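Local coordinates for protein inactive dihydroorotase-like domain (Chaetomium thermophilum, PDB 5NNL) that is a catalytically inactive domain of the dihydroorotase-like family, with a barrel of parallel strands wrapped in helices and a smaller beta region beside it, at residues Thr135-Ile140 with Ile162-Leu167; Thr113-His118 with Leu141-Leu146; Ala249-Arg254 with Ile284-Ala289. All coordinates share one frame; numbering follows the deposited sequence.

Contact 1 (Thr135-Ile140 with Ile162-Leu167); sequences TDLASI and IKLITL
Leu-164 points from helix 159-170 toward helix 134-146, where it meets Leu-137 and Ala-138. Its CB is still remote, 5.0 Å from Leu-137 CD2. CG continues anti to the backbone N (chi1 176°) and carries the methyls across the gap. CD2 does the touching. It lies 4.1 Å from Leu-137 CD2 and 4.1 Å from Ala-138 CB. Leu-164 CD1 turns off from CG and comes no closer than 5.2 Å to Ala-138 CB. Leu-137 has the same extended first torsion, and the two leucines meet tip to tip. The CD2 methyl of Leu-137 also faces Ile-165 CD1 at 4.4 Å.

The helices run nearly parallel, with segment axes 18° apart and 11.0 Å apart at closest approach. They are successive outer helices of a dihydroorotase-like barrel. Leu-137 also rests on Val-153 of the intervening strand 151-153, and Ile-165 rests on Cys-177 of strand 175-180.

Polar groups are handled within each helix. Ser-139 OG donates to Thr-135 O at 2.7 Å, and Thr-166 OG1 donates to Ile-162 O at 2.8 Å. Each of these carbonyl oxygens also accepts a backbone N-H, from the other face of its plane. What joins the two helices here is methyl packing, which is short-ranged and sets no bond direction.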
ATOM      1  N   THR A 135     -10.903 -18.822   4.118  1.00 30.25           N
ATOM      2  CA  THR A 135     -12.272 -19.009   3.655  1.00 32.46           C
ATOM      3  C   THR A 135     -12.943 -17.684   3.312  1.00 29.70           C
ATOM      4  O   THR A 135     -13.759 -17.629   2.386  1.00 28.68           O
ATOM      5  CB  THR A 135     -13.082 -19.775   4.702  1.00 33.55           C
ATOM      6  OG1 THR A 135     -12.821 -19.245   6.008  1.00 36.58           O
ATOM      7  CG2 THR A 135     -12.701 -21.247   4.674  1.00 33.77           C
ATOM      8  N   ASP A 136     -12.621 -16.609   4.036  1.00 31.55           N
ATOM      9  CA  ASP A 136     -13.098 -15.291   3.628  1.00 31.39           C
ATOM     10  C   ASP A 136     -12.560 -14.927   2.252  1.00 31.66           C
ATOM     11  O   ASP A 136     -13.291 -14.385   1.414  1.00 32.48           O
ATOM     12  CB  ASP A 136     -12.680 -14.227   4.643  1.00 32.26           C
ATOM     13  CG  ASP A 136     -13.329 -14.412   5.999  1.00 37.91           C
ATOM     14  OD1 ASP A 136     -14.372 -15.097   6.082  1.00 38.74           O
ATOM     15  OD2 ASP A 136     -12.797 -13.855   6.982  1.00 39.14           O
ATOM     16  N   LEU A 137     -11.276 -15.210   2.006  1.00 32.66           N
ATOM     17  CA  LEU A 137     -10.682 -14.929   0.701  1.00 27.31           C
ATOM     18  C   LEU A 137     -11.399 -15.696  -0.403  1.00 30.59           C
ATOM     19  O   LEU A 137     -11.785 -15.120  -1.427  1.00 30.12           O
ATOM     20  CB  LEU A 137      -9.193 -15.280   0.715  1.00 29.21           C
ATOM     21  CG  LEU A 137      -8.452 -15.161  -0.621  1.00 31.73           C
ATOM     22  CD1 LEU A 137      -8.591 -13.757  -1.199  1.00 30.96           C
ATOM     23  CD2 LEU A 137      -6.984 -15.529  -0.450  1.00 31.03           C
ATOM     24  N   ALA A 138     -11.579 -17.005  -0.217  1.00 29.93           N
ATOM     25  CA  ALA A 138     -12.289 -17.791  -1.220  1.00 30.56           C
ATOM     26  C   ALA A 138     -13.708 -17.276  -1.427  1.00 27.60           C
ATOM     27  O   ALA A 138     -14.237 -17.353  -2.540  1.00 29.82           O
ATOM     28  CB  ALA A 138     -12.303 -19.267  -0.815  1.00 31.19           C
ATOM     29  N   SER A 139     -14.331 -16.728  -0.380  1.00 28.67           N
ATOM     30  CA  SER A 139     -15.700 -16.227  -0.496  1.00 31.34           C
ATOM     31  C   SER A 139     -15.770 -14.996  -1.392  1.00 35.42           C
ATOM     32  O   SER A 139     -16.660 -14.883  -2.244  1.00 35.02           O
ATOM     33  CB  SER A 139     -16.259 -15.898   0.885  1.00 32.42           C
ATOM     34  OG  SER A 139     -16.293 -17.048   1.706  1.00 31.99           O
ATOM     35  N   ILE A 140     -14.856 -14.047  -1.195  1.00 34.07           N
ATOM     36  CA  ILE A 140     -14.884 -12.839  -2.010  1.00 31.22           C
ATOM     37  C   ILE A 140     -14.366 -13.123  -3.419  1.00 34.66           C
ATOM     38  O   ILE A 140     -14.775 -12.461  -4.378  1.00 35.70           O
ATOM     39  CB  ILE A 140     -14.098 -11.716  -1.310  1.00 31.87           C
ATOM     40  CG1 ILE A 140     -14.385 -10.366  -1.972  1.00 34.98           C
ATOM     41  CG2 ILE A 140     -12.602 -12.008  -1.304  1.00 32.64           C
ATOM     42  CD1 ILE A 140     -14.028  -9.181  -1.104  1.00 30.75           C
ATOM     43  N   ILE A 162      -1.470 -17.493  -1.265  1.00 29.85           N
ATOM     44  CA  ILE A 162      -0.870 -17.185  -2.562  1.00 31.95           C
ATOM     45  C   ILE A 162      -1.113 -18.322  -3.544  1.00 28.84           C
ATOM     46  O   ILE A 162      -1.228 -18.091  -4.754  1.00 30.28           O
ATOM     47  CB  ILE A 162       0.633 -16.866  -2.423  1.00 31.26           C
ATOM     48  CG1 ILE A 162       1.144 -16.113  -3.661  1.00 31.87           C
ATOM     49  CG2 ILE A 162       1.467 -18.134  -2.227  1.00 33.21           C
ATOM     50  CD1 ILE A 162       0.542 -14.725  -3.852  1.00 32.07           C
ATOM     51  N   LYS A 163      -1.214 -19.558  -3.054  1.00 27.77           N
ATOM     52  CA  LYS A 163      -1.493 -20.680  -3.941  1.00 30.29           C
ATOM     53  C   LYS A 163      -2.943 -20.683  -4.407  1.00 32.11           C
ATOM     54  O   LYS A 163      -3.224 -21.073  -5.545  1.00 31.71           O
ATOM     55  CB  LYS A 163      -1.157 -21.998  -3.247  1.00 34.67           C
ATOM     56  CG  LYS A 163       0.339 -22.245  -3.111  1.00 34.84           C
ATOM     57  CD  LYS A 163       0.646 -23.687  -2.773  1.00 37.46           C
ATOM     58  CE  LYS A 163       0.401 -24.603  -3.968  1.00 44.78           C
ATOM     59  NZ  LYS A 163       0.948 -25.968  -3.738  1.00 50.00           N
ATOM     60  N   LEU A 164      -3.874 -20.260  -3.551  1.00 31.50           N
ATOM     61  CA  LEU A 164      -5.256 -20.113  -3.994  1.00 31.33           C
ATOM     62  C   LEU A 164      -5.373 -19.019  -5.046  1.00 30.11           C
ATOM     63  O   LEU A 164      -6.118 -19.163  -6.021  1.00 28.56           O
ATOM     64  CB  LEU A 164      -6.162 -19.815  -2.798  1.00 28.24           C
ATOM     65  CG  LEU A 164      -7.635 -19.541  -3.115  1.00 30.76           C
ATOM     66  CD1 LEU A 164      -8.299 -20.753  -3.752  1.00 32.67           C
ATOM     67  CD2 LEU A 164      -8.374 -19.121  -1.857  1.00 31.70           C
ATOM     68  N   ILE A 165      -4.638 -17.920  -4.871  1.00 31.25           N
ATOM     69  CA  ILE A 165      -4.646 -16.855  -5.868  1.00 28.58           C
ATOM     70  C   ILE A 165      -4.052 -17.357  -7.178  1.00 30.98           C
ATOM     71  O   ILE A 165      -4.570 -17.063  -8.261  1.00 31.11           O
ATOM     72  CB  ILE A 165      -3.904 -15.620  -5.323  1.00 29.92           C
ATOM     73  CG1 ILE A 165      -4.727 -14.970  -4.207  1.00 29.37           C
ATOM     74  CG2 ILE A 165      -3.634 -14.598  -6.428  1.00 32.11           C
ATOM     75  CD1 ILE A 165      -3.924 -14.082  -3.282  1.00 29.81           C
ATOM     76  N   THR A 166      -2.967 -18.133  -7.100  1.00 28.92           N
ATOM     77  CA  THR A 166      -2.394 -18.746  -8.295  1.00 31.69           C
ATOM     78  C   THR A 166      -3.445 -19.557  -9.045  1.00 35.16           C
ATOM     79  O   THR A 166      -3.575 -19.454 -10.270  1.00 35.24           O
ATOM     80  CB  THR A 166      -1.213 -19.640  -7.912  1.00 30.61           C
ATOM     81  OG1 THR A 166      -0.209 -18.862  -7.247  1.00 28.42           O
ATOM     82  CG2 THR A 166      -0.609 -20.303  -9.146  1.00 37.83           C
ATOM     83  N   LEU A 167      -4.204 -20.380  -8.317  1.00 33.25           N
ATOM     84  CA  LEU A 167      -5.223 -21.204  -8.959  1.00 35.70           C
ATOM     85  C   LEU A 167      -6.301 -20.341  -9.600  1.00 35.02           C
ATOM     86  O   LEU A 167      -6.727 -20.604 -10.731  1.00 36.01           O
ATOM     87  CB  LEU A 167      -5.832 -22.167  -7.938  1.00 35.66           C
ATOM     88  CG  LEU A 167      -6.846 -23.180  -8.476  1.00 39.40           C
ATOM     89  CD1 LEU A 167      -6.204 -24.119  -9.476  1.00 44.09           C
ATOM     90  CD2 LEU A 167      -7.471 -23.965  -7.330  1.00 36.78           C
TER

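Contact 2 (Thr113-His118 with Leu141-Leu146); sequences TQVEAH and LLLASL
In the outer helical layer of a dihydroorotase-like barrel, Leu-143 of helix 134-146 packs against Val-115 and Glu-116 of helix 111-121. The two helices follow one another around the parallel strands. Strand 128-130 lies between them in the sequence. On the side facing the strands, Val-115 also packs on Ile-100 of strand 98-100, while Leu-141 and Ala-144 touch Ile-151 of strand 151-153. The backbones come close, with the CA atoms of Glu-116 and Leu-143 7.0 Å apart.

Leu-143 is buried and uses both of its methyls. Its chi2 of 174° sets CD1 anti to CA, so this methyl carries the chain straight on to the facing helix. Leu-143 CD1 lies 3.6 Å from Val-115 CG1, a snug methyl pair. The same CD1 is 4.0 Å from Val-115 CB and 3.9 Å from Glu-116 N. It therefore sits against the start of the Glu-116 backbone as well as on the valine. The valine is shared, because its CG1 also packs on Ile-140 CD1, one turn earlier on helix 134-146.

The other methyl meets a polar group. Glu-116 leaves its helix with CG anti to the backbone N and then bends at chi2 (65°). The bend brings OE1 of the carboxylate alongside the CD2 methyl of Leu-143. The main polar partner of OE1 is His-147, whose NE2 is hydrogen-bonded to it just beyond the end of helix 134-146. Glu-116 OE2 lies close to Asp-120 OD1. Two like charges so near may raise the proton affinity of one of them. The leucine and the glutamate cross obliquely, and Leu-143 CD2 ends 3.3 Å from Glu-116 OE1.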
ATOM      1  N   THR A 113     -23.399 -12.629   2.290  1.00 39.18           N
ATOM      2  CA  THR A 113     -24.483 -11.725   1.917  1.00 37.81           C
ATOM      3  C   THR A 113     -24.050 -10.272   2.072  1.00 38.03           C
ATOM      4  O   THR A 113     -24.258  -9.451   1.171  1.00 38.99           O
ATOM      5  CB  THR A 113     -25.725 -12.017   2.766  1.00 39.83           C
ATOM      6  OG1 THR A 113     -26.081 -13.400   2.638  1.00 38.59           O
ATOM      7  CG2 THR A 113     -26.907 -11.153   2.323  1.00 38.82           C
ATOM      8  N   GLN A 114     -23.426  -9.939   3.206  1.00 39.46           N
ATOM      9  CA  GLN A 114     -23.028  -8.557   3.453  1.00 39.11           C
ATOM     10  C   GLN A 114     -22.063  -8.064   2.383  1.00 38.13           C
ATOM     11  O   GLN A 114     -22.174  -6.926   1.913  1.00 36.73           O
ATOM     12  CB  GLN A 114     -22.393  -8.427   4.837  1.00 38.54           C
ATOM     13  CG  GLN A 114     -23.246  -8.953   5.976  1.00 39.77           C
ATOM     14  CD  GLN A 114     -22.494  -8.989   7.288  1.00 43.32           C
ATOM     15  OE1 GLN A 114     -21.969  -7.973   7.743  1.00 43.48           O
ATOM     16  NE2 GLN A 114     -22.423 -10.170   7.897  1.00 42.89           N
ATOM     17  N   VAL A 115     -21.105  -8.905   1.989  1.00 36.87           N
ATOM     18  CA  VAL A 115     -20.166  -8.515   0.944  1.00 38.19           C
ATOM     19  C   VAL A 115     -20.875  -8.437  -0.401  1.00 38.22           C
ATOM     20  O   VAL A 115     -20.578  -7.564  -1.225  1.00 36.56           O
ATOM     21  CB  VAL A 115     -18.972  -9.489   0.912  1.00 36.36           C
ATOM     22  CG1 VAL A 115     -18.066  -9.213  -0.288  1.00 34.97           C
ATOM     23  CG2 VAL A 115     -18.171  -9.382   2.205  1.00 35.75           C
ATOM     24  N   GLU A 116     -21.829  -9.340  -0.643  1.00 36.21           N
ATOM     25  CA  GLU A 116     -22.570  -9.316  -1.901  1.00 40.58           C
ATOM     26  C   GLU A 116     -23.282  -7.986  -2.098  1.00 41.02           C
ATOM     27  O   GLU A 116     -23.383  -7.498  -3.229  1.00 40.67           O
ATOM     28  CB  GLU A 116     -23.575 -10.473  -1.941  1.00 40.63           C
ATOM     29  CG  GLU A 116     -24.617 -10.398  -3.063  1.00 40.73           C
ATOM     30  CD  GLU A 116     -24.015 -10.517  -4.450  1.00 44.24           C
ATOM     31  OE1 GLU A 116     -22.829 -10.885  -4.559  1.00 45.15           O
ATOM     32  OE2 GLU A 116     -24.732 -10.248  -5.439  1.00 46.15           O
ATOM     33  N   ALA A 117     -23.781  -7.387  -1.014  1.00 39.11           N
ATOM     34  CA  ALA A 117     -24.478  -6.110  -1.124  1.00 40.22           C
ATOM     35  C   ALA A 117     -23.572  -5.047  -1.732  1.00 41.36           C
ATOM     36  O   ALA A 117     -23.964  -4.340  -2.668  1.00 42.42           O
ATOM     37  CB  ALA A 117     -24.987  -5.676   0.253  1.00 38.96           C
ATOM     38  N   HIS A 118     -22.341  -4.935  -1.225  1.00 43.27           N
ATOM     39  CA  HIS A 118     -21.390  -3.980  -1.787  1.00 38.42           C
ATOM     40  C   HIS A 118     -21.090  -4.294  -3.247  1.00 41.14           C
ATOM     41  O   HIS A 118     -21.032  -3.387  -4.085  1.00 41.12           O
ATOM     42  CB  HIS A 118     -20.106  -3.978  -0.960  1.00 39.61           C
ATOM     43  CG  HIS A 118     -20.297  -3.523   0.453  1.00 39.26           C
ATOM     44  ND1 HIS A 118     -20.147  -2.209   0.840  1.00 41.18           N
ATOM     45  CD2 HIS A 118     -20.623  -4.209   1.574  1.00 39.90           C
ATOM     46  CE1 HIS A 118     -20.373  -2.104   2.137  1.00 43.68           C
ATOM     47  NE2 HIS A 118     -20.663  -3.304   2.608  1.00 39.48           N
ATOM     48  N   LEU A 141     -13.488 -14.117  -3.579  1.00 32.89           N
ATOM     49  CA  LEU A 141     -13.064 -14.517  -4.917  1.00 32.96           C
ATOM     50  C   LEU A 141     -14.211 -15.153  -5.696  1.00 35.04           C
ATOM     51  O   LEU A 141     -14.297 -14.998  -6.920  1.00 33.43           O
ATOM     52  CB  LEU A 141     -11.881 -15.485  -4.834  1.00 32.22           C
ATOM     53  CG  LEU A 141     -10.530 -14.931  -4.367  1.00 29.86           C
ATOM     54  CD1 LEU A 141      -9.471 -16.025  -4.411  1.00 32.45           C
ATOM     55  CD2 LEU A 141     -10.095 -13.734  -5.204  1.00 37.68           C
ATOM     56  N   LEU A 142     -15.087 -15.892  -5.012  1.00 35.24           N
ATOM     57  CA  LEU A 142     -16.263 -16.435  -5.684  1.00 34.31           C
ATOM     58  C   LEU A 142     -17.158 -15.313  -6.198  1.00 34.53           C
ATOM     59  O   LEU A 142     -17.636 -15.354  -7.337  1.00 33.62           O
ATOM     60  CB  LEU A 142     -17.042 -17.344  -4.734  1.00 32.04           C
ATOM     61  CG  LEU A 142     -18.330 -17.931  -5.320  1.00 31.05           C
ATOM     62  CD1 LEU A 142     -18.021 -18.845  -6.499  1.00 32.01           C
ATOM     63  CD2 LEU A 142     -19.120 -18.670  -4.257  1.00 35.14           C
ATOM     64  N   LEU A 143     -17.393 -14.299  -5.365  1.00 31.36           N
ATOM     65  CA  LEU A 143     -18.260 -13.196  -5.763  1.00 36.72           C
ATOM     66  C   LEU A 143     -17.679 -12.444  -6.954  1.00 39.59           C
ATOM     67  O   LEU A 143     -18.397 -12.121  -7.906  1.00 41.57           O
ATOM     68  CB  LEU A 143     -18.484 -12.259  -4.575  1.00 35.58           C
ATOM     69  CG  LEU A 143     -19.257 -12.889  -3.412  1.00 34.07           C
ATOM     70  CD1 LEU A 143     -19.328 -11.958  -2.215  1.00 33.55           C
ATOM     71  CD2 LEU A 143     -20.657 -13.289  -3.841  1.00 40.25           C
ATOM     72  N   ALA A 144     -16.373 -12.165  -6.925  1.00 38.44           N
ATOM     73  CA  ALA A 144     -15.744 -11.506  -8.065  1.00 40.11           C
ATOM     74  C   ALA A 144     -15.946 -12.314  -9.339  1.00 42.53           C
ATOM     75  O   ALA A 144     -16.206 -11.749 -10.408  1.00 43.52           O
ATOM     76  CB  ALA A 144     -14.254 -11.294  -7.798  1.00 40.93           C
ATOM     77  N   SER A 145     -15.837 -13.642  -9.241  1.00 39.26           N
ATOM     78  CA  SER A 145     -16.066 -14.497 -10.402  1.00 38.95           C
ATOM     79  C   SER A 145     -17.528 -14.471 -10.833  1.00 43.74           C
ATOM     80  O   SER A 145     -17.827 -14.451 -12.033  1.00 46.69           O
ATOM     81  CB  SER A 145     -15.637 -15.931 -10.093  1.00 38.86           C
ATOM     82  OG  SER A 145     -15.924 -16.781 -11.190  1.00 42.77           O
ATOM     83  N   LEU A 146     -18.454 -14.474  -9.871  1.00 42.01           N
ATOM     84  CA  LEU A 146     -19.871 -14.514 -10.212  1.00 42.64           C
ATOM     85  C   LEU A 146     -20.357 -13.185 -10.774  1.00 45.75           C
ATOM     86  O   LEU A 146     -21.325 -13.159 -11.537  1.00 45.81           O
ATOM     87  CB  LEU A 146     -20.698 -14.905  -8.987  1.00 41.25           C
ATOM     88  CG  LEU A 146     -20.525 -16.346  -8.488  1.00 36.89           C
ATOM     89  CD1 LEU A 146     -21.341 -16.580  -7.229  1.00 35.49           C
ATOM     90  CD2 LEU A 146     -20.919 -17.353  -9.555  1.00 36.81           C
TER

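Contact 3 (Ala249-Arg254 with Ile284-Ala289); sequences AVVDGR and IELDRA
Val-251 is rotated so that CG1 is anti to its backbone N (chi1 170°), which leaves CG2 beside that N and facing Leu-286 and Asp-287. Leu-286 has CG anti to its own N (chi1 174°), and this carries the side chain toward the helix. Val-251 CG2 is the centre of the contact. It lies 4.0 Å from Leu-286 CG and 3.8 Å from the backbone Leu-286 O. It also passes 3.9 Å from Asp-287 OD1. On the neighbouring position, Val-250 CG1 approaches Leu-286 CD2 at 4.3 Å.

The two valines stand at the C-terminal end of helix 242-251. A Schellman motif finishes that helix: Gly-253 has positive phi, Arg-254 N bonds back to Ala-249 O at 2.8 Å, and Gly-253 N bonds to Val-250 O at 2.9 Å. Leu-286 and Asp-287 occupy the corner of a type I beta turn that interrupts strand 281-291. This strand belongs to the beta region beside the barrel, a feature of dihydroorotase-like proteins. It pairs there with strand 3-11 and strand 305-315.

The carboxylate of Asp-287 has its main partner near the N-terminus, where OD2 forms a salt bridge with Arg-2 NE. Arg-2 also touches Val-251 and Leu-286. Glu-285 and Arg-288 flank the turn corner, and Glu-285 OE2 forms a salt bridge with Arg-288 NH1 at 3.5 Å, at the guanidinium edge and in its plane.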
ATOM      1  N   ALA A 249      17.954  -6.359  -2.729  1.00 32.39           N
ATOM      2  CA  ALA A 249      17.714  -7.678  -3.306  1.00 35.72           C
ATOM      3  C   ALA A 249      18.043  -7.705  -4.794  1.00 35.86           C
ATOM      4  O   ALA A 249      18.446  -8.749  -5.318  1.00 36.63           O
ATOM      5  CB  ALA A 249      16.261  -8.095  -3.078  1.00 34.85           C
ATOM      6  N   VAL A 250      17.866  -6.577  -5.490  1.00 33.69           N
ATOM      7  CA  VAL A 250      18.275  -6.485  -6.891  1.00 35.89           C
ATOM      8  C   VAL A 250      19.784  -6.647  -7.003  1.00 37.02           C
ATOM      9  O   VAL A 250      20.288  -7.418  -7.827  1.00 34.94           O
ATOM     10  CB  VAL A 250      17.810  -5.149  -7.504  1.00 36.19           C
ATOM     11  CG1 VAL A 250      18.462  -4.915  -8.874  1.00 33.03           C
ATOM     12  CG2 VAL A 250      16.289  -5.105  -7.635  1.00 32.23           C
ATOM     13  N   VAL A 251      20.527  -5.903  -6.183  1.00 38.24           N
ATOM     14  CA  VAL A 251      21.983  -5.989  -6.196  1.00 39.43           C
ATOM     15  C   VAL A 251      22.434  -7.397  -5.827  1.00 39.87           C
ATOM     16  O   VAL A 251      23.438  -7.898  -6.347  1.00 40.74           O
ATOM     17  CB  VAL A 251      22.577  -4.926  -5.252  1.00 40.07           C
ATOM     18  CG1 VAL A 251      24.072  -5.129  -5.052  1.00 40.72           C
ATOM     19  CG2 VAL A 251      22.300  -3.532  -5.805  1.00 41.13           C
ATOM     20  N   ASP A 252      21.704  -8.060  -4.931  1.00 41.20           N
ATOM     21  CA  ASP A 252      22.027  -9.434  -4.563  1.00 40.44           C
ATOM     22  C   ASP A 252      21.536 -10.451  -5.582  1.00 40.36           C
ATOM     23  O   ASP A 252      21.678 -11.655  -5.346  1.00 39.16           O
ATOM     24  CB  ASP A 252      21.438  -9.769  -3.190  1.00 42.72           C
ATOM     25  CG  ASP A 252      21.898  -8.807  -2.110  1.00 47.44           C
ATOM     26  OD1 ASP A 252      22.917  -8.117  -2.330  1.00 48.89           O
ATOM     27  OD2 ASP A 252      21.242  -8.740  -1.048  1.00 50.83           O
ATOM     28  N   GLY A 253      20.957 -10.009  -6.695  1.00 35.75           N
ATOM     29  CA  GLY A 253      20.538 -10.914  -7.743  1.00 37.77           C
ATOM     30  C   GLY A 253      19.248 -11.658  -7.491  1.00 36.04           C
ATOM     31  O   GLY A 253      18.962 -12.623  -8.210  1.00 40.39           O
ATOM     32  N   ARG A 254      18.453 -11.249  -6.499  1.00 37.91           N
ATOM     33  CA  ARG A 254      17.164 -11.883  -6.243  1.00 37.42           C
ATOM     34  C   ARG A 254      16.018 -11.235  -7.008  1.00 37.26           C
ATOM     35  O   ARG A 254      14.990 -11.886  -7.227  1.00 34.38           O
ATOM     36  CB  ARG A 254      16.840 -11.847  -4.744  1.00 38.35           C
ATOM     37  CG  ARG A 254      17.744 -12.731  -3.897  1.00 42.83           C
ATOM     38  CD  ARG A 254      17.011 -13.322  -2.701  1.00 42.61           C
ATOM     39  NE  ARG A 254      16.997 -12.423  -1.552  1.00 43.24           N
ATOM     40  CZ  ARG A 254      16.216 -12.585  -0.487  1.00 37.95           C
ATOM     41  NH1 ARG A 254      15.372 -13.606  -0.428  1.00 39.93           N
ATOM     42  NH2 ARG A 254      16.273 -11.723   0.517  1.00 37.93           N
ATOM     43  N   ILE A 284      17.955   7.111  -8.968  1.00 31.01           N
ATOM     44  CA  ILE A 284      18.403   6.242  -7.887  1.00 30.69           C
ATOM     45  C   ILE A 284      19.840   5.817  -8.148  1.00 30.48           C
ATOM     46  O   ILE A 284      20.166   5.332  -9.238  1.00 29.44           O
ATOM     47  CB  ILE A 284      17.489   5.009  -7.750  1.00 31.82           C
ATOM     48  CG1 ILE A 284      16.115   5.442  -7.239  1.00 30.35           C
ATOM     49  CG2 ILE A 284      18.086   3.981  -6.803  1.00 30.22           C
ATOM     50  CD1 ILE A 284      15.000   4.654  -7.812  1.00 32.53           C
ATOM     51  N   GLU A 285      20.694   5.998  -7.145  1.00 28.03           N
ATOM     52  CA  GLU A 285      22.041   5.434  -7.144  1.00 31.72           C
ATOM     53  C   GLU A 285      21.910   4.026  -6.575  1.00 30.57           C
ATOM     54  O   GLU A 285      21.913   3.813  -5.363  1.00 30.29           O
ATOM     55  CB  GLU A 285      22.991   6.319  -6.345  1.00 32.22           C
ATOM     56  CG  GLU A 285      23.233   7.674  -7.021  1.00 36.83           C
ATOM     57  CD  GLU A 285      23.647   8.787  -6.069  1.00 39.47           C
ATOM     58  OE1 GLU A 285      24.449   9.650  -6.486  1.00 46.63           O
ATOM     59  OE2 GLU A 285      23.167   8.818  -4.916  1.00 41.71           O
ATOM     60  N   LEU A 286      21.773   3.054  -7.479  1.00 33.16           N
ATOM     61  CA  LEU A 286      21.415   1.693  -7.088  1.00 33.55           C
ATOM     62  C   LEU A 286      22.490   1.040  -6.227  1.00 38.44           C
ATOM     63  O   LEU A 286      22.176   0.198  -5.378  1.00 39.43           O
ATOM     64  CB  LEU A 286      21.157   0.865  -8.346  1.00 33.63           C
ATOM     65  CG  LEU A 286      20.900  -0.630  -8.181  1.00 39.62           C
ATOM     66  CD1 LEU A 286      19.691  -0.879  -7.301  1.00 37.40           C
ATOM     67  CD2 LEU A 286      20.717  -1.269  -9.545  1.00 40.43           C
ATOM     68  N   ASP A 287      23.755   1.414  -6.422  1.00 37.70           N
ATOM     69  CA  ASP A 287      24.875   0.771  -5.752  1.00 38.61           C
ATOM     70  C   ASP A 287      25.362   1.517  -4.519  1.00 38.98           C
ATOM     71  O   ASP A 287      26.229   0.999  -3.809  1.00 44.22           O
ATOM     72  CB  ASP A 287      26.053   0.616  -6.721  1.00 40.36           C
ATOM     73  CG  ASP A 287      25.981  -0.660  -7.530  1.00 47.17           C
ATOM     74  OD1 ASP A 287      25.560  -1.700  -6.973  1.00 47.22           O
ATOM     75  OD2 ASP A 287      26.353  -0.620  -8.721  1.00 50.53           O
ATOM     76  N   ARG A 288      24.848   2.710  -4.254  1.00 37.29           N
ATOM     77  CA  ARG A 288      25.336   3.483  -3.122  1.00 38.28           C
ATOM     78  C   ARG A 288      24.830   2.872  -1.821  1.00 39.33           C
ATOM     79  O   ARG A 288      23.623   2.677  -1.644  1.00 37.87           O
ATOM     80  CB  ARG A 288      24.896   4.937  -3.239  1.00 37.65           C
ATOM     81  CG  ARG A 288      25.586   5.841  -2.238  1.00 43.11           C
ATOM     82  CD  ARG A 288      25.187   7.289  -2.403  1.00 44.42           C
ATOM     83  NE  ARG A 288      25.664   8.093  -1.279  1.00 51.18           N
ATOM     84  CZ  ARG A 288      25.260   9.330  -1.010  1.00 52.89           C
ATOM     85  NH1 ARG A 288      24.360   9.928  -1.779  1.00 50.50           N
ATOM     86  NH2 ARG A 288      25.758   9.972   0.038  1.00 59.42           N
ATOM     87  N   ALA A 289      25.756   2.562  -0.919  1.00 40.14           N
ATOM     88  CA  ALA A 289      25.401   2.047   0.393  1.00 39.94           C
ATOM     89  C   ALA A 289      25.066   3.187   1.345  1.00 43.48           C
ATOM     90  O   ALA A 289      25.530   4.320   1.186  1.00 41.92           O
ATOM     91  CB  ALA A 289      26.544   1.215   0.973  1.00 39.97           C
TER

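Contacts 1 and 2 share helix 134-146 and lie about 13 Å apart, centre to centre. Contact 1 uses the first half of that helix and contact 2 the second. Their segments alternate along the chain. Together they tie three successive barrel helices, 111-121, 134-146 and 159-170, side by side. The two contacts also touch directly, with Leu-164 CD2 4.2 Å from Leu-141 CD1. Contact 3 comes later in the chain and stands apart. Its centre is about 33 Å from that of contact 1 and about 42 Å from that of contact 2, on the opposite side of the chain's centre from contact 2. It joins a helix to the beta region.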